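Local coordinates for protein Myo-inositol 2-dehydrogenase (Thermotoga maritima, PDB 3EZY) that catalyses the NAD(+)-dependent oxidation of myo-inositol to scyllo-inosose and probably serves in a myo-inositol degradation pathway, at residues 236-241 with 252-257; 19-24 with 287-292; 197-202 with 210-215. One frame throughout, in Å; residues are numbered along the deposited sequence. Where two conformers were deposited one is given.

Contacts 1 and 3 both reach the same mixed beta sheet of the C-terminal domain. Contact 2 joins the NAD-binding Rossmann domain to helix 277-298 from late in the chain. Contacts 1 and 3 have centres about 20 Å apart and nearest atoms about 11 Å apart, and both touch the third subunit. Contact 2 lies about 23 Å from contact 1 and about 35 Å from contact 3, centre to centre, across the chain's centre from the latter. The long loop it closes contains both other contacts. The glycine-rich turn between strand 3-8 and helix 12-20 is consistent with cofactor binding, as in related Rossmann domains; contact 2 lies toward the other end of that helix.

Contact 1: residues 236-241 with 252-257; sequences GYDQRI and ADNVRE
Ala252 and Ile241 form an antiparallel hydrogen-bonded pair in the beta hairpin of strands 238-245 and 248-252, at the end away from its turn. Ala252 N donates to Ile241 O at 2.9 Å, and the return bond from Ile241 N to Ala252 O is weak, at 3.4 Å. Ala252 also pairs with a strand of the second subunit, which carries the sheet across the interface. At Asp253 the direct pairing gives way to a water, which donates to Asp253 O and Gln239 O. The Asp253 side chain lies alongside Arg240, with OD1 3.7 Å from CD of Arg240, while Asp253 OD2 forms a salt bridge with Arg256 NH2. Asn254 then takes over the pairing with its amide. Its OD1 accepts Gln239 N on an in-plane lone pair, 2.8 Å away and nearly straight at 170°. Asp238 CG is anti to the backbone N (chi1 -166°), and the carboxylate comes back to ND2 of Asn254. Asp238 OD2 is hydrogen-bonded to Tyr235 OH and salt-bridged to Arg249 of the third subunit. Two donors grip Asp238 OD1: Arg240 NE, in a salt bridge, on the syn lone pair at 2.8 Å, and Asn254 ND2 from above the carboxylate plane at 2.9 Å.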
loop_
_atom_site.group_PDB
_atom_site.type_symbol
_atom_site.label_atom_id
_atom_site.label_comp_id
_atom_site.label_asym_id
_atom_site.label_seq_id
_atom_site.Cartn_x
_atom_site.Cartn_y
_atom_site.Cartn_z
ATOM N N GLY A 236 -0.521 12.357 -14.172
ATOM C CA GLY A 236 -0.382 13.539 -13.328
ATOM C C GLY A 236 1.045 13.705 -12.828
ATOM O O GLY A 236 1.980 13.054 -13.346
ATOM N N TYR A 237 1.261 14.585 -11.858
ATOM C CA TYR A 237 2.623 14.737 -11.333
ATOM C C TYR A 237 3.167 13.421 -10.825
ATOM O O TYR A 237 2.442 12.635 -10.210
ATOM C CB TYR A 237 2.648 15.727 -10.202
ATOM C CG TYR A 237 2.382 17.130 -10.671
ATOM C CD1 TYR A 237 3.422 17.918 -11.180
ATOM C CD2 TYR A 237 1.108 17.661 -10.635
ATOM C CE1 TYR A 237 3.163 19.247 -11.644
ATOM C CE2 TYR A 237 0.859 19.011 -11.061
ATOM C CZ TYR A 237 1.894 19.763 -11.581
ATOM O OH TYR A 237 1.672 21.065 -12.023
ATOM N N ASP A 238 4.451 13.183 -11.076
ATOM C CA ASP A 238 5.158 12.077 -10.471
ATOM C C ASP A 238 6.453 12.645 -9.976
ATOM O O ASP A 238 7.377 12.847 -10.773
ATOM C CB ASP A 238 5.463 10.987 -11.498
ATOM C CG ASP A 238 5.882 9.681 -10.844
ATOM O OD1 ASP A 238 6.326 9.698 -9.676
ATOM O OD2 ASP A 238 5.787 8.630 -11.504
ATOM N N GLN A 239 6.537 12.877 -8.671
ATOM C CA GLN A 239 7.719 13.412 -8.092
ATOM C C GLN A 239 8.092 12.583 -6.858
ATOM O O GLN A 239 7.512 12.757 -5.780
ATOM C CB GLN A 239 7.466 14.866 -7.704
ATOM C CG GLN A 239 7.231 15.729 -8.935
ATOM C CD GLN A 239 6.801 17.128 -8.605
ATOM O OE1 GLN A 239 6.379 17.411 -7.500
ATOM N NE2 GLN A 239 6.948 18.019 -9.551
ATOM N N ARG A 240 8.992 11.621 -7.045
ATOM C CA ARG A 240 9.362 10.754 -5.953
ATOM C C ARG A 240 10.790 10.970 -5.585
ATOM O O ARG A 240 11.597 11.317 -6.419
ATOM C CB ARG A 240 9.154 9.279 -6.329
ATOM C CG ARG A 240 7.665 8.862 -6.327
ATOM C CD ARG A 240 7.519 7.487 -6.900
ATOM N NE ARG A 240 7.531 7.557 -8.355
ATOM C CZ ARG A 240 8.122 6.679 -9.163
ATOM N NH1 ARG A 240 8.823 5.694 -8.663
ATOM N NH2 ARG A 240 8.048 6.808 -10.492
ATOM N N ILE A 241 11.122 10.729 -4.320
ATOM C CA ILE A 241 12.527 10.767 -3.912
ATOM C C ILE A 241 12.826 9.513 -3.102
ATOM O O ILE A 241 12.038 9.122 -2.241
ATOM C CB ILE A 241 12.834 12.003 -3.014
ATOM C CG1 ILE A 241 12.588 13.295 -3.811
ATOM C CG2 ILE A 241 14.291 11.878 -2.481
ATOM C CD1 ILE A 241 12.628 14.657 -2.961
ATOM N N ALA A 252 9.783 8.990 -0.476
ATOM C CA ALA A 252 8.593 9.860 -0.348
ATOM C C ALA A 252 7.767 9.629 -1.633
ATOM O O ALA A 252 8.291 9.785 -2.734
ATOM C CB ALA A 252 9.019 11.335 -0.209
ATOM N N ASP A 253 6.498 9.232 -1.485
ATOM C CA ASP A 253 5.620 8.952 -2.617
ATOM C C ASP A 253 4.795 10.198 -3.038
ATOM O O ASP A 253 4.775 11.250 -2.360
ATOM C CB ASP A 253 4.716 7.742 -2.281
ATOM C CG ASP A 253 4.114 7.050 -3.539
ATOM O OD1 ASP A 253 4.506 7.350 -4.692
ATOM O OD2 ASP A 253 3.242 6.169 -3.354
ATOM N N ASN A 254 4.168 10.106 -4.212
ATOM C CA ASN A 254 3.140 11.031 -4.594
ATOM C C ASN A 254 1.932 11.051 -3.656
ATOM O O ASN A 254 1.674 10.105 -2.932
ATOM C CB ASN A 254 2.684 10.731 -6.036
ATOM C CG ASN A 254 3.819 10.892 -7.003
ATOM O OD1 ASN A 254 4.353 11.982 -7.119
ATOM N ND2 ASN A 254 4.296 9.783 -7.580
ATOM N N VAL A 255 1.200 12.164 -3.708
ATOM C CA VAL A 255 -0.043 12.334 -2.978
ATOM C C VAL A 255 -1.212 11.964 -3.915
ATOM O O VAL A 255 -1.179 12.273 -5.118
ATOM C CB VAL A 255 -0.114 13.794 -2.486
ATOM C CG1 VAL A 255 -1.474 14.135 -1.934
ATOM C CG2 VAL A 255 1.039 14.094 -1.454
ATOM N N ARG A 256 -2.231 11.283 -3.377
ATOM C CA ARG A 256 -3.408 10.982 -4.158
ATOM C C ARG A 256 -4.534 11.898 -3.671
ATOM O O ARG A 256 -4.514 12.414 -2.549
ATOM C CB ARG A 256 -3.909 9.518 -3.993
ATOM C CG ARG A 256 -2.891 8.366 -3.961
ATOM C CD ARG A 256 -2.157 8.245 -5.241
ATOM N NE ARG A 256 -1.301 7.055 -5.329
ATOM C CZ ARG A 256 -0.038 6.992 -4.915
ATOM N NH1 ARG A 256 0.512 8.039 -4.326
ATOM N NH2 ARG A 256 0.676 5.892 -5.098
ATOM N N GLU A 257 -5.543 12.054 -4.500
ATOM C CA GLU A 257 -6.656 12.939 -4.156
ATOM C C GLU A 257 -7.357 12.457 -2.885
ATOM O O GLU A 257 -7.816 13.248 -2.092
ATOM C CB GLU A 257 -7.675 12.950 -5.300
ATOM C CG GLU A 257 -8.860 13.915 -5.034
ATOM C CD GLU A 257 -10.067 13.695 -5.976
ATOM O OE1 GLU A 257 -10.380 12.525 -6.368
ATOM O OE2 GLU A 257 -10.734 14.717 -6.270
HETATM O O HOH W 1 5.277 13.818 -3.875
#

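Contact 2: residues 19-24 with 287-292; sequences ENLKMI and EELKTF
Leu21 meets Leu289, and Ile24 meets both Leu289 and Lys290, with no flat group between them, neither ring face nor ring edge. The contact is made of aliphatic branches. With CG1 beside the backbone N and chi2 extended at -175°, Ile24 CD1 reaches the opposing helix. There it lies 3.5 Å from Leu289 CG, and on Lys290 it touches CG at 3.8 Å. With CG anti to the backbone N (chi1 177°), Leu289 presents that atom to Ile24 CD1. Its CD2 branch touches both Ile24 CD1 at 3.7 Å and Leu21 CG at 3.8 Å. The side chains of Leu21 and Leu289 cross at about a right angle. Lys290 adds the flank of an extended chain, and its CE passes 4.1 Å from Met23 O.

The contact places helix 277-298 against the C-terminal part of helix 12-20 and the residues leading on from it to strand 27-33 in the Rossmann domain. Leu286 and Ile293 of helix 277-298 add to the packing on Ile24, and Leu69 of strand 67-70 meets Leu289. Nearby, Asn20 OD1 is hydrogen-bonded to NH1 of Arg282, on the same helix 277-298, and Met23 packs on Met23 of the second subunit. No hydrogen bond or salt bridge crosses between residues 19-24 and 287-292. Their direct attachment therefore rests on the fit and burial of aliphatic groups, not on directional bonds.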
loop_
_atom_site.group_PDB
_atom_site.type_symbol
_atom_site.label_atom_id
_atom_site.label_comp_id
_atom_site.label_asym_id
_atom_site.label_seq_id
_atom_site.Cartn_x
_atom_site.Cartn_y
_atom_site.Cartn_z
ATOM N N GLU A 19 -2.124 35.848 -2.980
ATOM C CA GLU A 19 -3.288 35.281 -2.283
ATOM C C GLU A 19 -2.904 34.663 -0.942
ATOM O O GLU A 19 -3.632 34.849 0.038
ATOM C CB GLU A 19 -4.056 34.308 -3.194
ATOM C CG GLU A 19 -4.877 35.090 -4.273
ATOM C CD GLU A 19 -5.403 34.225 -5.410
ATOM O OE1 GLU A 19 -5.224 32.981 -5.365
ATOM O OE2 GLU A 19 -5.982 34.810 -6.373
ATOM N N ASN A 20 -1.753 33.988 -0.871
ATOM C CA ASN A 20 -1.271 33.377 0.383
ATOM C C ASN A 20 -0.979 34.398 1.475
ATOM O O ASN A 20 -1.017 34.080 2.657
ATOM C CB ASN A 20 -0.021 32.495 0.159
ATOM C CG ASN A 20 -0.366 31.100 -0.422
ATOM O OD1 ASN A 20 -1.518 30.710 -0.454
ATOM N ND2 ASN A 20 0.641 30.363 -0.866
ATOM N N LEU A 21 -0.659 35.625 1.093
ATOM C CA LEU A 21 -0.377 36.644 2.085
ATOM C C LEU A 21 -1.499 36.879 3.108
ATOM O O LEU A 21 -1.217 37.261 4.227
ATOM C CB LEU A 21 0.151 37.922 1.449
ATOM C CG LEU A 21 1.650 37.722 1.134
ATOM C CD1 LEU A 21 2.177 38.680 0.069
ATOM C CD2 LEU A 21 2.525 37.780 2.393
ATOM N N LYS A 22 -2.754 36.594 2.762
ATOM C CA LYS A 22 -3.850 36.617 3.748
ATOM C C LYS A 22 -3.763 35.477 4.765
ATOM O O LYS A 22 -4.363 35.526 5.834
ATOM C CB LYS A 22 -5.185 36.520 3.040
ATOM C CG LYS A 22 -5.328 37.548 1.937
ATOM C CD LYS A 22 -3.993 37.842 1.263
ATOM C CE LYS A 22 -4.234 38.585 -0.018
ATOM N NZ LYS A 22 -5.320 39.592 0.171
ATOM N N MET A 23 -3.014 34.447 4.427
ATOM C CA MET A 23 -2.994 33.228 5.214
ATOM C C MET A 23 -1.831 33.343 6.155
ATOM O O MET A 23 -1.558 32.445 6.964
ATOM C CB MET A 23 -2.726 32.035 4.292
ATOM C CG MET A 23 -3.490 30.789 4.597
ATOM S SD MET A 23 -5.081 30.856 3.765
ATOM C CE MET A 23 -5.810 32.275 4.586
ATOM N N ILE A 24 -1.099 34.431 6.000
ATOM C CA ILE A 24 0.114 34.564 6.734
ATOM C C ILE A 24 -0.043 35.754 7.613
ATOM O O ILE A 24 -0.592 36.780 7.214
ATOM C CB ILE A 24 1.313 34.782 5.828
ATOM C CG1 ILE A 24 1.387 33.667 4.782
ATOM C CG2 ILE A 24 2.568 34.825 6.673
ATOM C CD1 ILE A 24 2.605 33.718 3.915
ATOM N N GLU A 287 4.261 27.574 2.671
ATOM C CA GLU A 287 5.295 27.339 3.688
ATOM C C GLU A 287 6.637 28.017 3.364
ATOM O O GLU A 287 7.378 28.477 4.271
ATOM C CB GLU A 287 5.522 25.845 3.830
ATOM C CG GLU A 287 6.535 25.480 4.908
ATOM C CD GLU A 287 5.949 25.559 6.335
ATOM O OE1 GLU A 287 4.732 25.911 6.515
ATOM O OE2 GLU A 287 6.732 25.263 7.272
ATOM N N GLU A 288 6.963 28.037 2.075
ATOM C CA GLU A 288 8.156 28.752 1.587
ATOM C C GLU A 288 8.090 30.250 1.939
ATOM O O GLU A 288 9.062 30.856 2.401
ATOM C CB GLU A 288 8.271 28.590 0.080
ATOM C CG GLU A 288 9.466 29.330 -0.482
ATOM C CD GLU A 288 9.540 29.229 -1.951
ATOM O OE1 GLU A 288 8.509 29.438 -2.626
ATOM O OE2 GLU A 288 10.629 28.916 -2.443
ATOM N N LEU A 289 6.935 30.851 1.707
ATOM C CA LEU A 289 6.741 32.291 1.939
ATOM C C LEU A 289 6.737 32.655 3.431
ATOM O O LEU A 289 7.345 33.670 3.846
ATOM C CB LEU A 289 5.460 32.772 1.260
ATOM C CG LEU A 289 5.068 34.258 1.474
ATOM C CD1 LEU A 289 6.262 35.095 1.192
ATOM C CD2 LEU A 289 3.938 34.703 0.557
ATOM N N LYS A 290 6.072 31.843 4.256
ATOM C CA LYS A 290 6.159 32.060 5.705
ATOM C C LYS A 290 7.624 32.047 6.168
ATOM O O LYS A 290 7.988 32.763 7.107
ATOM C CB LYS A 290 5.367 30.988 6.478
ATOM C CG LYS A 290 3.889 30.962 6.180
ATOM C CD LYS A 290 3.206 29.981 7.166
ATOM C CE LYS A 290 1.683 29.870 6.911
ATOM N NZ LYS A 290 1.159 28.504 7.391
ATOM N N THR A 291 8.443 31.209 5.533
ATOM C CA THR A 291 9.845 31.067 5.937
ATOM C C THR A 291 10.639 32.318 5.565
ATOM O O THR A 291 11.422 32.815 6.378
ATOM C CB THR A 291 10.534 29.805 5.327
ATOM O OG1 THR A 291 9.772 28.639 5.669
ATOM C CG2 THR A 291 11.968 29.635 5.853
ATOM N N PHE A 292 10.437 32.792 4.339
ATOM C CA PHE A 292 11.003 34.061 3.881
ATOM C C PHE A 292 10.671 35.225 4.841
ATOM O O PHE A 292 11.539 36.030 5.205
ATOM C CB PHE A 292 10.494 34.405 2.462
ATOM C CG PHE A 292 10.959 35.782 1.975
ATOM C CD1 PHE A 292 12.312 36.036 1.795
ATOM C CD2 PHE A 292 10.048 36.806 1.736
ATOM C CE1 PHE A 292 12.771 37.263 1.369
ATOM C CE2 PHE A 292 10.488 38.063 1.290
ATOM C CZ PHE A 292 11.859 38.288 1.114
#

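Contact 3: residues 197-202 with 210-215; sequences SVLVDE and VDTAVV
Asp211 OD2 is gripped by two backbone N-H groups, Val200 N at 2.7 Å and Asp201 N at 3.1 Å, both from the same face of the carboxylate plane. Asp211 OD1 takes Leu199 N on its syn lone pair, at 2.7 Å and 173°. The hydroxyl of Thr212 adds a fourth bond, OG1 donating to the anti side of Asp211 OD1 at 2.8 Å. Asp211 reaches the loop with CG between its own backbone N and carbonyl carbon (chi1 54°). Val200 packs beside the carboxylate, with CG2 3.5 Å from Asp211 CG. So many donors are likely to stabilise the negative charge. An alanine in place of Asp211 would probably leave the three N-H groups and the Thr212 hydroxyl without their acceptor, and the loop less fixed. The loop leads into helix 202-206, where Asp201 is the N-cap and bonds Glu203 N. At the start of the loop, Ser197 N donates to Thr212 O at 2.9 Å. Ser197 O accepts Asp211 N at 3.0 Å and, weakly, Thr212 N. Ser197 OG is hydrogen-bonded to Gly222 O of the third subunit. Two residues, Asp211 and Thr212, facing the one Ser197 across an antiparallel pair make a classic beta bulge.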
loop_
_atom_site.group_PDB
_atom_site.type_symbol
_atom_site.label_atom_id
_atom_site.label_comp_id
_atom_site.label_asym_id
_atom_site.label_seq_id
_atom_site.Cartn_x
_atom_site.Cartn_y
_atom_site.Cartn_z
ATOM N N SER A 197 16.200 12.531 -24.740
ATOM C CA SER A 197 15.608 12.151 -26.020
ATOM C C SER A 197 14.330 12.921 -26.262
ATOM O O SER A 197 13.810 13.585 -25.365
ATOM C CB SER A 197 15.258 10.652 -26.018
ATOM O OG SER A 197 16.409 9.828 -25.913
ATOM N N VAL A 198 13.820 12.858 -27.489
ATOM C CA VAL A 198 12.566 13.503 -27.808
ATOM C C VAL A 198 11.525 12.411 -28.047
ATOM O O VAL A 198 11.517 11.731 -29.087
ATOM C CB VAL A 198 12.675 14.404 -29.039
ATOM C CG1 VAL A 198 12.826 13.556 -30.274
ATOM C CG2 VAL A 198 11.425 15.293 -29.149
ATOM N N LEU A 199 10.658 12.202 -27.043
ATOM C CA LEU A 199 9.728 11.075 -27.090
ATOM C C LEU A 199 8.272 11.505 -26.919
ATOM O O LEU A 199 7.375 10.699 -27.107
ATOM C CB LEU A 199 10.111 10.027 -26.033
ATOM C CG LEU A 199 11.560 9.516 -26.064
ATOM C CD1 LEU A 199 11.875 8.649 -24.840
ATOM C CD2 LEU A 199 11.827 8.707 -27.297
ATOM N N VAL A 200 8.045 12.776 -26.577
ATOM C CA VAL A 200 6.697 13.307 -26.359
ATOM C C VAL A 200 6.220 14.186 -27.528
ATOM O O VAL A 200 5.169 13.917 -28.106
ATOM C CB VAL A 200 6.621 14.161 -25.081
ATOM C CG1 VAL A 200 5.191 14.643 -24.826
ATOM C CG2 VAL A 200 7.217 13.397 -23.862
ATOM N N ASP A 201 6.992 15.217 -27.886
ATOM C CA ASP A 201 6.601 16.145 -28.952
ATOM C C ASP A 201 7.782 16.521 -29.869
ATOM O O ASP A 201 8.705 17.210 -29.443
ATOM C CB ASP A 201 5.987 17.412 -28.332
ATOM C CG ASP A 201 5.662 18.508 -29.376
ATOM O OD1 ASP A 201 5.709 18.259 -30.605
ATOM O OD2 ASP A 201 5.355 19.642 -28.952
ATOM N N GLU A 202 7.742 16.082 -31.128
ATOM C CA GLU A 202 8.805 16.402 -32.094
ATOM C C GLU A 202 9.137 17.908 -32.155
ATOM O O GLU A 202 10.268 18.275 -32.464
ATOM C CB GLU A 202 8.450 15.867 -33.488
ATOM C CG GLU A 202 7.401 16.730 -34.173
ATOM C CD GLU A 202 7.032 16.216 -35.565
ATOM O OE1 GLU A 202 5.939 16.593 -36.053
ATOM O OE2 GLU A 202 7.824 15.422 -36.148
ATOM N N VAL A 210 15.087 18.574 -25.302
ATOM C CA VAL A 210 14.663 17.192 -25.185
ATOM C C VAL A 210 13.461 17.216 -24.254
ATOM O O VAL A 210 13.255 18.212 -23.560
ATOM C CB VAL A 210 15.801 16.278 -24.631
ATOM C CG1 VAL A 210 16.960 16.186 -25.639
ATOM C CG2 VAL A 210 16.307 16.805 -23.280
ATOM N N ASP A 211 12.667 16.157 -24.244
ATOM C CA ASP A 211 11.490 16.116 -23.355
ATOM C C ASP A 211 11.543 15.016 -22.284
ATOM O O ASP A 211 10.611 14.892 -21.473
ATOM C CB ASP A 211 10.186 15.990 -24.163
ATOM C CG ASP A 211 10.191 14.826 -25.117
ATOM O OD1 ASP A 211 10.713 13.748 -24.771
ATOM O OD2 ASP A 211 9.629 14.978 -26.232
ATOM N N THR A 212 12.590 14.203 -22.338
ATOM C CA THR A 212 12.786 13.035 -21.447
ATOM C C THR A 212 14.283 13.019 -21.163
ATOM O O THR A 212 15.063 13.150 -22.093
ATOM C CB THR A 212 12.447 11.725 -22.200
ATOM O OG1 THR A 212 11.141 11.836 -22.781
ATOM C CG2 THR A 212 12.481 10.507 -21.259
ATOM N N ALA A 213 14.708 12.920 -19.907
ATOM C CA ALA A 213 16.141 12.926 -19.643
ATOM C C ALA A 213 16.477 12.160 -18.376
ATOM O O ALA A 213 15.621 11.955 -17.500
ATOM C CB ALA A 213 16.640 14.328 -19.537
ATOM N N VAL A 214 17.732 11.737 -18.310
ATOM C CA VAL A 214 18.304 11.062 -17.166
ATOM C C VAL A 214 19.616 11.799 -16.844
ATOM O O VAL A 214 20.338 12.196 -17.773
ATOM C CB VAL A 214 18.591 9.577 -17.505
ATOM C CG1 VAL A 214 19.487 8.957 -16.426
ATOM C CG2 VAL A 214 17.319 8.791 -17.645
ATOM N N VAL A 215 19.912 12.004 -15.552
ATOM C CA VAL A 215 21.130 12.672 -15.130
ATOM C C VAL A 215 21.761 11.905 -13.960
ATOM O O VAL A 215 21.099 11.623 -12.959
ATOM C CB VAL A 215 20.860 14.125 -14.656
ATOM C CG1 VAL A 215 22.122 14.726 -14.049
ATOM C CG2 VAL A 215 20.363 15.004 -15.794
#